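Local coordinates for high choriolytic enzyme 1 (Oryzias latipes, PDB 3VTG), which is an astacin-family zinc metalloprotease that takes part in breaking down the egg envelope when the medaka embryo hatches, at residues A[18-23]-A[48-53]; A[103-108]-A[191-196]; A[97-102]-A[180-185]. All blocks are in the same frame, centred on the assembly; numbering follows the deposited sequence.

Interaction 1: A[18-23]-A[48-53]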
loop_
_atom_site.group_PDB
_atom_site.type_symbol
_atom_site.label_atom_id
_atom_site.label_comp_id
_atom_site.label_asym_id
_atom_site.label_seq_id
_atom_site.Cartn_x
_atom_site.Cartn_y
_atom_site.Cartn_z
ATOM N N GLY A 18 -0.791 10.354 -20.503
ATOM C CA GLY A 18 -1.429 9.306 -19.707
ATOM C C GLY A 18 -0.605 8.774 -18.548
ATOM O O GLY A 18 -1.151 8.186 -17.613
ATOM N N LEU A 19 0.708 8.972 -18.598
ATOM C CA LEU A 19 1.590 8.442 -17.559
ATOM C C LEU A 19 1.537 9.264 -16.281
ATOM O O LEU A 19 1.452 10.494 -16.319
ATOM C CB LEU A 19 3.033 8.325 -18.063
ATOM C CG LEU A 19 3.273 7.420 -19.278
ATOM C CD1 LEU A 19 4.757 7.374 -19.612
ATOM C CD2 LEU A 19 2.720 6.015 -19.067
ATOM N N VAL A 20 1.562 8.560 -15.154
ATOM C CA VAL A 20 1.633 9.183 -13.838
ATOM C C VAL A 20 3.066 9.014 -13.346
ATOM O O VAL A 20 3.453 7.957 -12.841
ATOM C CB VAL A 20 0.616 8.562 -12.856
ATOM C CG1 VAL A 20 0.727 9.205 -11.482
ATOM C CG2 VAL A 20 -0.803 8.707 -13.390
ATOM N N VAL A 21 3.853 10.067 -13.524
ATOM C CA VAL A 21 5.283 10.008 -13.272
ATOM C C VAL A 21 5.554 10.505 -11.858
ATOM O O VAL A 21 5.277 11.657 -11.529
ATOM C CB VAL A 21 6.069 10.806 -14.337
ATOM C CG1 VAL A 21 7.547 10.857 -13.989
ATOM C CG2 VAL A 21 5.874 10.182 -15.713
ATOM N N ILE A 22 6.067 9.608 -11.020
ATOM C CA ILE A 22 6.265 9.890 -9.603
ATOM C C ILE A 22 7.756 9.916 -9.283
ATOM O O ILE A 22 8.419 8.879 -9.326
ATOM C CB ILE A 22 5.524 8.869 -8.712
ATOM C CG1 ILE A 22 4.031 8.855 -9.057
ATOM C CG2 ILE A 22 5.742 9.180 -7.234
ATOM C CD1 ILE A 22 3.243 7.764 -8.368
ATOM N N PRO A 23 8.293 11.109 -8.976
ATOM C CA PRO A 23 9.722 11.232 -8.700
ATOM C C PRO A 23 10.074 10.743 -7.304
ATOM O O PRO A 23 9.264 10.855 -6.380
ATOM C CB PRO A 23 9.984 12.741 -8.808
ATOM C CG PRO A 23 8.734 13.336 -9.367
ATOM C CD PRO A 23 7.626 12.421 -8.961
ATOM N N LYS A 48 1.448 -3.326 -16.295
ATOM C CA LYS A 48 -0.017 -3.311 -16.336
ATOM C C LYS A 48 -0.682 -2.037 -15.795
ATOM O O LYS A 48 -1.909 -1.973 -15.717
ATOM C CB LYS A 48 -0.585 -4.573 -15.664
ATOM C CG LYS A 48 -0.241 -5.862 -16.401
ATOM C CD LYS A 48 -1.160 -7.013 -16.024
ATOM C CE LYS A 48 -0.964 -8.207 -16.949
ATOM N NZ LYS A 48 -1.380 -7.916 -18.348
ATOM N N THR A 49 0.112 -1.027 -15.435
ATOM C CA THR A 49 -0.441 0.285 -15.045
ATOM C C THR A 49 0.249 1.438 -15.773
ATOM O O THR A 49 1.257 1.235 -16.458
ATOM C CB THR A 49 -0.382 0.559 -13.518
ATOM O OG1 THR A 49 0.907 1.073 -13.157
ATOM C CG2 THR A 49 -0.701 -0.689 -12.697
ATOM N N CYS A 50 -0.296 2.641 -15.602
ATOM C CA CYS A 50 0.298 3.857 -16.164
ATOM C C CYS A 50 1.178 4.613 -15.151
ATOM O O CYS A 50 1.595 5.751 -15.400
ATOM C CB CYS A 50 -0.780 4.767 -16.779
ATOM S SG CYS A 50 -1.930 5.587 -15.643
ATOM N N ILE A 51 1.469 3.961 -14.024
ATOM C CA ILE A 51 2.348 4.516 -12.990
ATOM C C ILE A 51 3.813 4.295 -13.369
ATOM O O ILE A 51 4.202 3.187 -13.740
ATOM C CB ILE A 51 2.083 3.863 -11.606
ATOM C CG1 ILE A 51 0.614 4.002 -11.174
ATOM C CG2 ILE A 51 3.030 4.404 -10.539
ATOM C CD1 ILE A 51 0.104 5.418 -11.020
ATOM N N ARG A 52 4.611 5.356 -13.277
ATOM C CA ARG A 52 6.057 5.268 -13.492
ATOM C C ARG A 52 6.818 5.980 -12.377
ATOM O O ARG A 52 6.786 7.203 -12.281
ATOM C CB ARG A 52 6.458 5.873 -14.845
ATOM C CG ARG A 52 5.784 5.268 -16.066
ATOM C CD ARG A 52 6.269 3.861 -16.377
ATOM N NE ARG A 52 5.593 3.349 -17.565
ATOM C CZ ARG A 52 4.444 2.674 -17.547
ATOM N NH1 ARG A 52 3.837 2.403 -16.396
ATOM N NH2 ARG A 52 3.903 2.266 -18.687
ATOM N N PHE A 53 7.496 5.211 -11.532
ATOM C CA PHE A 53 8.389 5.785 -10.536
ATOM C C PHE A 53 9.726 6.086 -11.208
ATOM O O PHE A 53 10.337 5.193 -11.800
ATOM C CB PHE A 53 8.566 4.827 -9.354
ATOM C CG PHE A 53 7.310 4.614 -8.554
ATOM C CD1 PHE A 53 6.906 5.550 -7.608
ATOM C CD2 PHE A 53 6.527 3.479 -8.746
ATOM C CE1 PHE A 53 5.747 5.362 -6.872
ATOM C CE2 PHE A 53 5.366 3.283 -8.010
ATOM C CZ PHE A 53 4.976 4.228 -7.074
#
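Leu19 lays its CD2 methyl over one face of the Arg52 guanidinium, 3.9 Å from Arg52 NH2. The methyl sits off-centre, toward the rim of the group. The arginine does not reach outward from its strand. Its chain bends at chi2 (-71°) and turns back along residues 49-51. There Arg52 NH1 donates to two backbone oxygens, Thr49 O at 2.8 Å and Ile51 O, and both lie close to the guanidinium plane. These two bonds fix the rotation of the flat group and so present a face to Leu19.

The strands run parallel in register. Val20 N donates to Cys50 O at 2.8 Å, Arg52 N to Val20 O, and Ile22 N to Arg52 O. All three bonds are nearly straight. Weaker CA-H...O contacts lie between them, such as Val21 CA to Arg52 O at 3.3 Å.

On the face bearing Val20, Ile22, Ile51 and Phe53 the contact is apolar. Val20 and Ile51 lie side by side, with Ile51 CD1 3.7 Å from Val20 CB. Ile22 lies alongside the Phe53 ring. Its CB and CG2 meet CD1 and CE1 of the ring, with Ile22 CB to Phe53 CD1 at 3.8 Å. Ile22 CD1 also crosses to Ile51 CG2. Leu105 of the zinc-site helix packs on Ile22 and Ile51.

At the entry to the strand, Cys50 holds SG between its backbone N and carbonyl carbon (chi1 70°). Cys50 SG lies 3.4 Å from Gly18 O and is disulfide-bonded to Cys199. Just before it, Thr49 OG1 accepts from Ile51 N in an ST turn.

Strand 20-26, helix 32-43 and strand 51-55 form a beta-alpha-beta crossover; strand 51-55 is the outermost strand on its side of the five-stranded mixed sheet of the astacin fold.

Interaction 2: A[103-108]-A[191-196]. With ZN (zinc ion), chain B.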
loop_
_atom_site.group_PDB
_atom_site.type_symbol
_atom_site.label_atom_id
_atom_site.label_comp_id
_atom_site.label_asym_id
_atom_site.label_seq_id
_atom_site.Cartn_x
_atom_site.Cartn_y
_atom_site.Cartn_z
ATOM N N HIS A 103 0.410 2.508 -0.879
ATOM C CA HIS A 103 -0.011 3.548 0.068
ATOM C C HIS A 103 0.254 4.913 -0.513
ATOM O O HIS A 103 -0.617 5.787 -0.481
ATOM C CB HIS A 103 0.716 3.436 1.403
ATOM C CG HIS A 103 0.190 2.359 2.326
ATOM N ND1 HIS A 103 -1.125 2.163 2.562
ATOM C CD2 HIS A 103 0.869 1.447 3.129
ATOM C CE1 HIS A 103 -1.276 1.161 3.449
ATOM N NE2 HIS A 103 -0.055 0.724 3.795
ATOM N N ALA A 104 1.461 5.110 -1.053
ATOM C CA ALA A 104 1.845 6.388 -1.660
ATOM C C ALA A 104 0.922 6.773 -2.817
ATOM O O ALA A 104 0.692 7.959 -3.062
ATOM C CB ALA A 104 3.298 6.357 -2.115
ATOM N N LEU A 105 0.378 5.775 -3.512
ATOM C CA LEU A 105 -0.599 6.022 -4.574
ATOM C C LEU A 105 -1.978 6.448 -4.060
ATOM O O LEU A 105 -2.758 7.049 -4.803
ATOM C CB LEU A 105 -0.738 4.801 -5.484
ATOM C CG LEU A 105 0.457 4.419 -6.360
ATOM C CD1 LEU A 105 0.116 3.183 -7.177
ATOM C CD2 LEU A 105 0.877 5.568 -7.261
ATOM N N GLY A 106 -2.274 6.125 -2.802
ATOM C CA GLY A 106 -3.539 6.504 -2.173
ATOM C C GLY A 106 -4.392 5.354 -1.665
ATOM O O GLY A 106 -5.558 5.556 -1.323
ATOM N N PHE A 107 -3.817 4.154 -1.598
ATOM C CA PHE A 107 -4.562 2.962 -1.186
ATOM C C PHE A 107 -4.345 2.575 0.269
ATOM O O PHE A 107 -3.230 2.645 0.791
ATOM C CB PHE A 107 -4.264 1.788 -2.119
ATOM C CG PHE A 107 -4.717 2.029 -3.522
ATOM C CD1 PHE A 107 -6.067 1.950 -3.854
ATOM C CD2 PHE A 107 -3.806 2.383 -4.507
ATOM C CE1 PHE A 107 -6.495 2.198 -5.144
ATOM C CE2 PHE A 107 -4.229 2.631 -5.803
ATOM C CZ PHE A 107 -5.574 2.536 -6.120
ATOM N N GLN A 108 -5.433 2.156 0.906
ATOM C CA GLN A 108 -5.431 1.803 2.322
ATOM C C GLN A 108 -5.531 0.294 2.508
ATOM O O GLN A 108 -5.747 -0.444 1.545
ATOM C CB GLN A 108 -6.577 2.523 3.036
ATOM C CG GLN A 108 -6.534 4.031 2.833
ATOM C CD GLN A 108 -7.760 4.738 3.354
ATOM O OE1 GLN A 108 -8.688 5.031 2.600
ATOM N NE2 GLN A 108 -7.774 5.017 4.649
ATOM N N THR A 191 -6.174 -3.375 -10.999
ATOM C CA THR A 191 -7.381 -2.743 -11.529
ATOM C C THR A 191 -7.665 -1.422 -10.809
ATOM O O THR A 191 -7.974 -0.412 -11.447
ATOM C CB THR A 191 -8.594 -3.694 -11.441
ATOM O OG1 THR A 191 -8.331 -4.871 -12.217
ATOM C CG2 THR A 191 -9.864 -3.023 -11.966
ATOM N N ARG A 192 -7.533 -1.427 -9.483
ATOM C CA ARG A 192 -7.778 -0.234 -8.675
ATOM C C ARG A 192 -6.867 0.934 -9.045
ATOM O O ARG A 192 -7.330 2.068 -9.155
ATOM C CB ARG A 192 -7.643 -0.552 -7.187
ATOM C CG ARG A 192 -8.790 -1.374 -6.629
ATOM C CD ARG A 192 -8.366 -2.021 -5.328
ATOM N NE ARG A 192 -9.393 -2.918 -4.813
ATOM C CZ ARG A 192 -9.251 -3.671 -3.727
ATOM N NH1 ARG A 192 -8.115 -3.657 -3.041
ATOM N NH2 ARG A 192 -10.248 -4.449 -3.334
ATOM N N ILE A 193 -5.578 0.652 -9.236
ATOM C CA ILE A 193 -4.627 1.665 -9.693
ATOM C C ILE A 193 -5.098 2.258 -11.024
ATOM O O ILE A 193 -5.154 3.479 -11.185
ATOM C CB ILE A 193 -3.202 1.087 -9.841
ATOM C CG1 ILE A 193 -2.643 0.662 -8.473
ATOM C CG2 ILE A 193 -2.279 2.091 -10.525
ATOM C CD1 ILE A 193 -1.443 -0.264 -8.546
ATOM N N ASN A 194 -5.464 1.381 -11.955
ATOM C CA ASN A 194 -5.887 1.796 -13.288
ATOM C C ASN A 194 -7.179 2.610 -13.299
ATOM O O ASN A 194 -7.319 3.536 -14.094
ATOM C CB ASN A 194 -5.982 0.591 -14.228
ATOM C CG ASN A 194 -4.619 0.022 -14.587
ATOM O OD1 ASN A 194 -4.485 -1.168 -14.868
ATOM N ND2 ASN A 194 -3.602 0.869 -14.582
ATOM N N VAL A 195 -8.113 2.272 -12.413
ATOM C CA VAL A 195 -9.359 3.027 -12.295
ATOM C C VAL A 195 -9.110 4.395 -11.647
ATOM O O VAL A 195 -9.541 5.422 -12.173
ATOM C CB VAL A 195 -10.455 2.237 -11.542
ATOM C CG1 VAL A 195 -11.693 3.098 -11.329
ATOM C CG2 VAL A 195 -10.834 0.977 -12.308
ATOM N N LEU A 196 -8.392 4.408 -10.523
ATOM C CA LEU A 196 -8.116 5.651 -9.800
ATOM C C LEU A 196 -7.353 6.666 -10.654
ATOM O O LEU A 196 -7.680 7.855 -10.662
ATOM C CB LEU A 196 -7.360 5.364 -8.496
ATOM C CG LEU A 196 -7.044 6.555 -7.583
ATOM C CD1 LEU A 196 -8.309 7.224 -7.063
ATOM C CD2 LEU A 196 -6.160 6.124 -6.424
HETATM ZN ZN ZN B . 0.449 -0.890 5.065
HETATM O O HOH W 1 2.310 -0.011 5.608
HETATM O O HOH W 2 1.225 -2.429 6.596
#
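The Phe107 ring pushes its outer end against helix 191-196, where Arg192, Ile193 and Leu196 make a shallow hollow. CZ is the leading atom. Phe107 CZ meets Arg192 O at 3.5 Å, with the oxygen at the ring edge and near the ring plane. That oxygen is already the acceptor for Leu196 N within the helix.

The walls of the hollow are aliphatic. Arg192 CB touches Phe107 CE1 at 3.6 Å. On the other side of the ring, Ile193 CG1 approaches Phe107 CE2 to 3.7 Å, and its side chain stands at about a right angle to the phenylalanine. Leu196 has CG anti to the backbone N (chi1 -177°), which carries CD2 across to both Leu105 O and the ring. Leu196 CD2 comes obliquely to Phe107 CZ at 3.6 Å.

The ring follows directly on the end of the zinc-site helix. Gly106 leaves the helix with positive phi, in a Schellman motif that closes helix 94-105. The chain then turns, and both Leu105 and Phe107 send their CB atoms toward helix 191-196. Leu105 fits beside the ring as a second, smaller bump. Leu105 CD1 lies 4.0 Å from Ile193 CG1, and CD1 of the isoleucine is equally near.

Arg192 gives only the base of its side chain to the packing. Its extended chain carries the guanidinium away to a salt bridge with Glu110, and NE donates to Thr145. On the far side of the turn, Phe107 O accepts from His103 ND1 at 2.8 Å. The bond is bent (144° at the hydrogen), and the oxygen lies out of the imidazole plane. His103 NE2 binds zinc at 2.1 Å.

Interaction 3: A[97-102]-A[180-185]; sequences IQHELN and GQRNGM. With ZN (zinc ion), chain B.
His99 holds CG anti to its backbone N (chi1 173°), and Arg182 bends at chi2 (-65°), which together bring the imidazole and the guanidinium against each other. The flat groups lie nearly parallel, 16° apart, with ND1 over the guanidinium face. His99 ND1 is 3.4 Å from Arg182 NE, and CE1 lies near NH2. Two donors meet here, so they make no hydrogen bond. His99 ND1 donates to Ile152 O, while Arg182 NH1 donates to Gln181 O, close to the guanidinium plane, and to His154 O.

From the loop, Met185, bent at chi3, runs between Gln98 and Asn102, which are one turn apart on the helix. Met185 SD takes a weak but nearly straight hydrogen bond from Asn102 ND2 at 3.4 Å. The same ND2 donates to Gln98 O. That oxygen also receives Asn102 N, from the opposite face of its carbonyl plane. Met185 CE rests 3.6 Å from Gln98 OE1.

Two waters join the Gln98 amide to the loop. One donates to Gln98 OE1 at 2.6 Å and accepts from Met185 N. The other accepts from Gln98 NE2 and donates to Asn183 O. Gln98 NE2 also hydrogen-bonds to Ser94 OG.

His99 NE2 binds zinc at 2.1 Å, with His103, His109 and two waters completing the site. One of these waters donates to Glu100 OE2 at 2.7 Å, consistent with the predicted active-site role of Glu100 in the HExxH motif. ND1-H donating to Ile152 O is consistent with NE2 using its lone pair on zinc, and the charge of Arg182 against the ring could polarise the imidazole.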
loop_
_atom_site.group_PDB
_atom_site.type_symbol
_atom_site.label_atom_id
_atom_site.label_comp_id
_atom_site.label_asym_id
_atom_site.label_seq_id
_atom_site.Cartn_x
_atom_site.Cartn_y
_atom_site.Cartn_z
ATOM N N ILE A 97 7.714 -3.607 -0.344
ATOM C CA ILE A 97 7.985 -2.322 -0.990
ATOM C C ILE A 97 6.813 -1.919 -1.894
ATOM O O ILE A 97 6.371 -0.772 -1.860
ATOM C CB ILE A 97 9.333 -2.317 -1.750
ATOM C CG1 ILE A 97 10.494 -2.584 -0.783
ATOM C CG2 ILE A 97 9.538 -0.987 -2.468
ATOM C CD1 ILE A 97 11.738 -3.150 -1.438
ATOM N N GLN A 98 6.290 -2.874 -2.661
ATOM C CA GLN A 98 5.115 -2.633 -3.507
ATOM C C GLN A 98 3.896 -2.194 -2.690
ATOM O O GLN A 98 3.168 -1.285 -3.091
ATOM C CB GLN A 98 4.774 -3.877 -4.324
ATOM C CG GLN A 98 5.807 -4.245 -5.376
ATOM C CD GLN A 98 5.467 -5.555 -6.058
ATOM O OE1 GLN A 98 4.354 -5.736 -6.557
ATOM N NE2 GLN A 98 6.420 -6.477 -6.083
ATOM N N HIS A 99 3.690 -2.850 -1.549
ATOM C CA HIS A 99 2.645 -2.492 -0.585
ATOM C C HIS A 99 2.782 -1.038 -0.182
ATOM O O HIS A 99 1.806 -0.276 -0.227
ATOM C CB HIS A 99 2.736 -3.444 0.610
ATOM C CG HIS A 99 1.826 -3.098 1.767
ATOM N ND1 HIS A 99 0.740 -3.836 2.081
ATOM C CD2 HIS A 99 1.902 -2.084 2.722
ATOM C CE1 HIS A 99 0.144 -3.311 3.170
ATOM N NE2 HIS A 99 0.856 -2.239 3.560
ATOM N N GLU A 100 3.995 -0.626 0.185
ATOM C CA GLU A 100 4.239 0.763 0.592
ATOM C C GLU A 100 4.019 1.764 -0.542
ATOM O O GLU A 100 3.439 2.834 -0.330
ATOM C CB GLU A 100 5.641 0.934 1.192
ATOM C CG GLU A 100 5.895 0.132 2.463
ATOM C CD GLU A 100 4.834 0.327 3.535
ATOM O OE1 GLU A 100 4.202 1.406 3.596
ATOM O OE2 GLU A 100 4.629 -0.615 4.325
ATOM N N LEU A 101 4.472 1.410 -1.740
ATOM C CA LEU A 101 4.261 2.256 -2.910
ATOM C C LEU A 101 2.768 2.427 -3.215
ATOM O O LEU A 101 2.336 3.498 -3.644
ATOM C CB LEU A 101 5.024 1.709 -4.119
ATOM C CG LEU A 101 6.555 1.765 -4.024
ATOM C CD1 LEU A 101 7.178 0.869 -5.084
ATOM C CD2 LEU A 101 7.092 3.187 -4.138
ATOM N N ASN A 102 1.983 1.377 -2.971
ATOM C CA ASN A 102 0.526 1.467 -3.094
ATOM C C ASN A 102 -0.112 2.447 -2.107
ATOM O O ASN A 102 -1.061 3.149 -2.467
ATOM C CB ASN A 102 -0.125 0.088 -3.006
ATOM C CG ASN A 102 -0.265 -0.566 -4.361
ATOM O OD1 ASN A 102 -1.130 -0.187 -5.158
ATOM N ND2 ASN A 102 0.591 -1.548 -4.638
ATOM N N GLY A 180 -3.085 -11.890 3.649
ATOM C CA GLY A 180 -1.782 -11.363 4.040
ATOM C C GLY A 180 -0.623 -11.624 3.098
ATOM O O GLY A 180 0.524 -11.367 3.462
ATOM N N GLN A 181 -0.901 -12.116 1.890
ATOM C CA GLN A 181 0.174 -12.378 0.924
ATOM C C GLN A 181 0.955 -11.107 0.605
ATOM O O GLN A 181 0.375 -10.029 0.459
ATOM C CB GLN A 181 -0.351 -13.032 -0.365
ATOM C CG GLN A 181 -1.207 -12.151 -1.276
ATOM C CD GLN A 181 -0.405 -11.259 -2.225
ATOM O OE1 GLN A 181 0.780 -11.488 -2.477
ATOM N NE2 GLN A 181 -1.062 -10.238 -2.764
ATOM N N ARG A 182 2.274 -11.242 0.524
ATOM C CA ARG A 182 3.138 -10.146 0.087
ATOM C C ARG A 182 4.049 -10.603 -1.054
ATOM O O ARG A 182 5.225 -10.236 -1.124
ATOM C CB ARG A 182 3.941 -9.565 1.259
ATOM C CG ARG A 182 3.097 -8.907 2.348
ATOM C CD ARG A 182 2.356 -7.668 1.857
ATOM N NE ARG A 182 1.591 -7.031 2.927
ATOM C CZ ARG A 182 0.332 -7.327 3.240
ATOM N NH1 ARG A 182 -0.336 -8.253 2.564
ATOM N NH2 ARG A 182 -0.273 -6.686 4.232
ATOM N N ASN A 183 3.483 -11.402 -1.952
ATOM C CA ASN A 183 4.212 -11.882 -3.118
ATOM C C ASN A 183 4.184 -10.873 -4.256
ATOM O O ASN A 183 5.213 -10.571 -4.849
ATOM C CB ASN A 183 3.657 -13.234 -3.577
ATOM C CG ASN A 183 3.874 -14.333 -2.554
ATOM O OD1 ASN A 183 4.966 -14.486 -2.011
ATOM N ND2 ASN A 183 2.827 -15.104 -2.285
ATOM N N GLY A 184 3.003 -10.341 -4.548
ATOM C CA GLY A 184 2.839 -9.386 -5.634
ATOM C C GLY A 184 1.442 -8.809 -5.624
ATOM O O GLY A 184 0.617 -9.161 -4.777
ATOM N N MET A 185 1.177 -7.917 -6.567
ATOM C CA MET A 185 -0.123 -7.271 -6.652
ATOM C C MET A 185 -1.179 -8.194 -7.236
ATOM O O MET A 185 -0.925 -8.930 -8.196
ATOM C CB MET A 185 -0.021 -5.967 -7.435
ATOM C CG MET A 185 0.669 -4.883 -6.628
ATOM S SD MET A 185 0.789 -3.308 -7.482
ATOM C CE MET A 185 2.250 -3.572 -8.485
HETATM ZN ZN ZN B . 0.449 -0.890 5.065
HETATM O O HOH W 3 3.316 -7.291 -8.406
HETATM O O HOH W 4 6.343 -9.443 -7.075
HETATM O O HOH W 1 2.310 -0.011 5.608
HETATM O O HOH W 2 1.225 -2.429 6.596
#

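In the fold
Interactions 2 and 3 share helix 94-105 and the zinc site, and both lie nearer the centre of the chain than interaction 1. Interaction 2 is buried and mainly apolar. Interaction 3 is partly buried and polar, with waters between helix and loop. Interaction 1 is also partly buried, but it is built on backbone bonds between neighbouring strands, with one apolar face turned inward. That face meets the others: Ile22 packs on Leu105, Ile51 on Ile193, and Phe53 on Leu101. Ile193 also touches Asn102 and Met185 of interaction 3. Sheet, zinc-site helix and C-terminal helix 187-196 thus meet in continuous packing.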